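Local coordinates for esterase A (Caulobacter crescentus, PDB 5GKV), which probably hydrolyses esters as a penicillin-binding protein homologue of the beta-lactamase family, at residues Asp186-Gly191 with Arg195-Glu200. Numbering follows the deposited sequence.
Sequences DGRTMG and REDICE
Arg188 points the edge of its guanidinium at the carboxylates of Glu196 and Asp197, nearly two turns into helix 190-202. Its CG stands anti to the carbonyl carbon (chi1 -57°), and the chain bends at chi3, which turns the flat group toward the helix. NH1 and NH2 grip Asp197 end-on. NH2 meets OD2 of Asp197 at 2.7 Å, on the syn side but tilted out of the carboxylate plane. NH1 reaches OD1 of Asp197 at 2.9 Å in a nearly straight bond, from above that plane. The guanidinium and the Asp197 carboxylate are turned 49° from each other. NH1 also gives a hydrogen bond to Glu196 OE1 at 2.9 Å, in the guanidinium plane and on the anti lone pair. The same oxygen lies 3.3 Å from CD of Arg188. Glu196 is extended beyond CG.

Asp186 takes the remaining side. Its OD1 and OD2 receive NE and NH2 of Arg188 side-on, both in the guanidinium plane and both on syn lone pairs. The anti lone pair of OD1 accepts the backbone N of Arg188, which closes an Asx turn around Gly187. Five side-chain N-H bonds to three carboxylates thus fix the rotation of the guanidinium. Its positive charge probably offsets the mutual repulsion of the three carboxylates. Asp197 OD2 also has a long, weak ion pair with Arg92.

Arg195, one residue before Glu196, sends NH1 forward to Glu200 OE2 at 2.9 Å. CG of Glu196 sits over one face of the Arg195 guanidinium, near its rim. In the backbone, Arg195 N donates to Gly191 O at 3.0 Å, an i+4 bond; a wider pi-type turn follows. Thr189 is the N-cap. Asp186, Arg188, Arg195, Glu196, Asp197 and Glu200 form a surface salt-bridge network, its Arg195-Glu196 link long, that ties the Asx turn ending helix 173-186 to helix 190-202 at its second turn.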
ATOM      1  N   ASP A 186      -8.142  -8.552 -16.742  1.00 23.31           N
ATOM      2  CA  ASP A 186      -9.281  -7.644 -16.767  1.00 26.59           C
ATOM      3  C   ASP A 186      -9.380  -6.912 -18.099  1.00 26.19           C
ATOM      4  O   ASP A 186     -10.484  -6.683 -18.606  1.00 27.26           O
ATOM      5  CB  ASP A 186      -9.175  -6.640 -15.608  1.00 22.48           C
ATOM      6  CG  ASP A 186     -10.239  -5.555 -15.677  1.00 26.06           C
ATOM      7  OD1 ASP A 186     -10.116  -4.641 -16.521  1.00 24.76           O
ATOM      8  OD2 ASP A 186     -11.195  -5.619 -14.875  1.00 26.47           O
ATOM      9  N   GLY A 187      -8.249  -6.522 -18.676  1.00 24.21           N
ATOM     10  CA  GLY A 187      -8.292  -5.718 -19.882  1.00 25.68           C
ATOM     11  C   GLY A 187      -7.891  -4.270 -19.667  1.00 26.01           C
ATOM     12  O   GLY A 187      -7.222  -3.669 -20.514  1.00 29.51           O
ATOM     13  N   ARG A 188      -8.290  -3.702 -18.533  1.00 22.12           N
ATOM     14  CA  ARG A 188      -7.977  -2.327 -18.175  1.00 20.98           C
ATOM     15  C   ARG A 188      -6.754  -2.286 -17.256  1.00 24.23           C
ATOM     16  O   ARG A 188      -6.394  -3.278 -16.622  1.00 23.04           O
ATOM     17  CB  ARG A 188      -9.163  -1.670 -17.459  1.00 21.12           C
ATOM     18  CG  ARG A 188     -10.491  -1.662 -18.226  1.00 29.46           C
ATOM     19  CD  ARG A 188     -11.674  -1.359 -17.294  1.00 25.81           C
ATOM     20  NE  ARG A 188     -11.875  -2.414 -16.302  1.00 23.53           N
ATOM     21  CZ  ARG A 188     -12.746  -2.339 -15.301  1.00 22.46           C
ATOM     22  NH1 ARG A 188     -13.490  -1.251 -15.156  1.00 27.83           N
ATOM     23  NH2 ARG A 188     -12.872  -3.343 -14.444  1.00 26.37           N
ATOM     24  N   THR A 189      -6.129  -1.116 -17.169  1.00 22.35           N
ATOM     25  CA  THR A 189      -5.101  -0.943 -16.148  1.00 23.80           C
ATOM     26  C   THR A 189      -5.737  -0.974 -14.762  1.00 20.81           C
ATOM     27  O   THR A 189      -6.942  -0.760 -14.604  1.00 19.81           O
ATOM     28  CB  THR A 189      -4.356   0.380 -16.323  1.00 22.01           C
ATOM     29  OG1 THR A 189      -5.251   1.473 -16.058  1.00 21.99           O
ATOM     30  CG2 THR A 189      -3.747   0.505 -17.718  1.00 27.29           C
ATOM     31  N   MET A 190      -4.909  -1.209 -13.736  1.00 17.52           N
ATOM     32  CA  MET A 190      -5.436  -1.165 -12.376  1.00 18.05           C
ATOM     33  C   MET A 190      -6.050   0.195 -12.064  1.00 17.82           C
ATOM     34  O   MET A 190      -7.127   0.273 -11.466  1.00 17.40           O
ATOM     35  CB  MET A 190      -4.342  -1.484 -11.356  1.00 19.27           C
ATOM     36  CG  MET A 190      -4.124  -2.957 -11.143  1.00 20.41           C
ATOM     37  SD  MET A 190      -2.994  -3.217  -9.764  1.00 19.52           S
ATOM     38  CE  MET A 190      -3.236  -4.964  -9.531  1.00 17.05           C
ATOM     39  N   GLY A 191      -5.369   1.279 -12.441  1.00 18.42           N
ATOM     40  CA  GLY A 191      -5.861   2.597 -12.073  1.00 17.57           C
ATOM     41  C   GLY A 191      -7.188   2.906 -12.737  1.00 20.79           C
ATOM     42  O   GLY A 191      -8.061   3.533 -12.138  1.00 18.60           O
ATOM     43  N   ARG A 195     -10.746   3.352 -10.721  1.00 16.68           N
ATOM     44  CA  ARG A 195     -11.550   4.561 -10.854  1.00 17.64           C
ATOM     45  C   ARG A 195     -12.964   4.232 -11.337  1.00 23.61           C
ATOM     46  O   ARG A 195     -13.949   4.733 -10.782  1.00 20.53           O
ATOM     47  CB  ARG A 195     -10.851   5.535 -11.807  1.00 20.09           C
ATOM     48  CG  ARG A 195     -11.663   6.773 -12.190  1.00 27.00           C
ATOM     49  CD  ARG A 195     -10.966   7.590 -13.281  1.00 27.46           C
ATOM     50  NE  ARG A 195     -10.688   6.825 -14.502  1.00 32.50           N
ATOM     51  CZ  ARG A 195     -11.542   6.688 -15.519  1.00 34.12           C
ATOM     52  NH1 ARG A 195     -12.740   7.261 -15.459  1.00 33.79           N
ATOM     53  NH2 ARG A 195     -11.201   5.982 -16.600  1.00 28.81           N
ATOM     54  N   GLU A 196     -13.083   3.364 -12.346  1.00 20.08           N
ATOM     55  CA  GLU A 196     -14.390   3.090 -12.948  1.00 23.83           C
ATOM     56  C   GLU A 196     -15.277   2.263 -12.028  1.00 21.51           C
ATOM     57  O   GLU A 196     -16.480   2.524 -11.919  1.00 22.81           O
ATOM     58  CB  GLU A 196     -14.219   2.358 -14.285  1.00 27.44           C
ATOM     59  CG  GLU A 196     -13.704   3.228 -15.401  1.00 29.94           C
ATOM     60  CD  GLU A 196     -13.562   2.468 -16.710  1.00 33.74           C
ATOM     61  OE1 GLU A 196     -13.671   1.220 -16.696  1.00 33.71           O
ATOM     62  OE2 GLU A 196     -13.331   3.126 -17.745  1.00 34.67           O
ATOM     63  N   ASP A 197     -14.713   1.250 -11.376  1.00 21.71           N
ATOM     64  CA  ASP A 197     -15.515   0.284 -10.639  1.00 23.18           C
ATOM     65  C   ASP A 197     -15.703   0.643  -9.172  1.00 23.19           C
ATOM     66  O   ASP A 197     -16.649   0.144  -8.543  1.00 22.22           O
ATOM     67  CB  ASP A 197     -14.886  -1.115 -10.715  1.00 22.23           C
ATOM     68  CG  ASP A 197     -14.934  -1.722 -12.124  1.00 28.98           C
ATOM     69  OD1 ASP A 197     -15.512  -1.114 -13.052  1.00 31.81           O
ATOM     70  OD2 ASP A 197     -14.368  -2.814 -12.304  1.00 38.61           O
ATOM     71  N   ILE A 198     -14.834   1.478  -8.603  1.00 17.55           N
ATOM     72  CA  ILE A 198     -14.843   1.676  -7.155  1.00 18.79           C
ATOM     73  C   ILE A 198     -14.885   3.155  -6.793  1.00 19.20           C
ATOM     74  O   ILE A 198     -15.816   3.607  -6.114  1.00 20.95           O
ATOM     75  CB  ILE A 198     -13.629   0.988  -6.499  1.00 19.30           C
ATOM     76  CG1 ILE A 198     -13.681  -0.530  -6.751  1.00 22.85           C
ATOM     77  CG2 ILE A 198     -13.578   1.317  -5.011  1.00 18.63           C
ATOM     78  CD1 ILE A 198     -12.510  -1.321  -6.133  1.00 21.36           C
ATOM     79  N   CYS A 199     -13.890   3.925  -7.246  1.00 16.58           N
ATOM     80  CA  CYS A 199     -13.729   5.281  -6.714  1.00 15.75           C
ATOM     81  C   CYS A 199     -14.753   6.257  -7.279  1.00 21.54           C
ATOM     82  O   CYS A 199     -15.323   7.053  -6.526  1.00 20.20           O
ATOM     83  CB  CYS A 199     -12.307   5.772  -6.965  1.00 16.42           C
ATOM     84  SG  CYS A 199     -11.156   4.750  -5.986  1.00 17.86           S
ATOM     85  N   GLU A 200     -15.015   6.211  -8.584  1.00 21.14           N
ATOM     86  CA  GLU A 200     -16.081   7.064  -9.113  1.00 25.78           C
ATOM     87  C   GLU A 200     -17.447   6.701  -8.540  1.00 23.84           C
ATOM     88  O   GLU A 200     -18.121   7.598  -8.012  1.00 24.04           O
ATOM     89  CB  GLU A 200     -16.060   7.052 -10.647  1.00 29.61           C
ATOM     90  CG  GLU A 200     -15.063   8.052 -11.238  1.00 29.21           C
ATOM     91  CD  GLU A 200     -14.869   7.911 -12.748  1.00 39.22           C
ATOM     92  OE1 GLU A 200     -15.542   7.057 -13.375  1.00 38.79           O
ATOM     93  OE2 GLU A 200     -14.031   8.658 -13.306  1.00 32.67           O
TER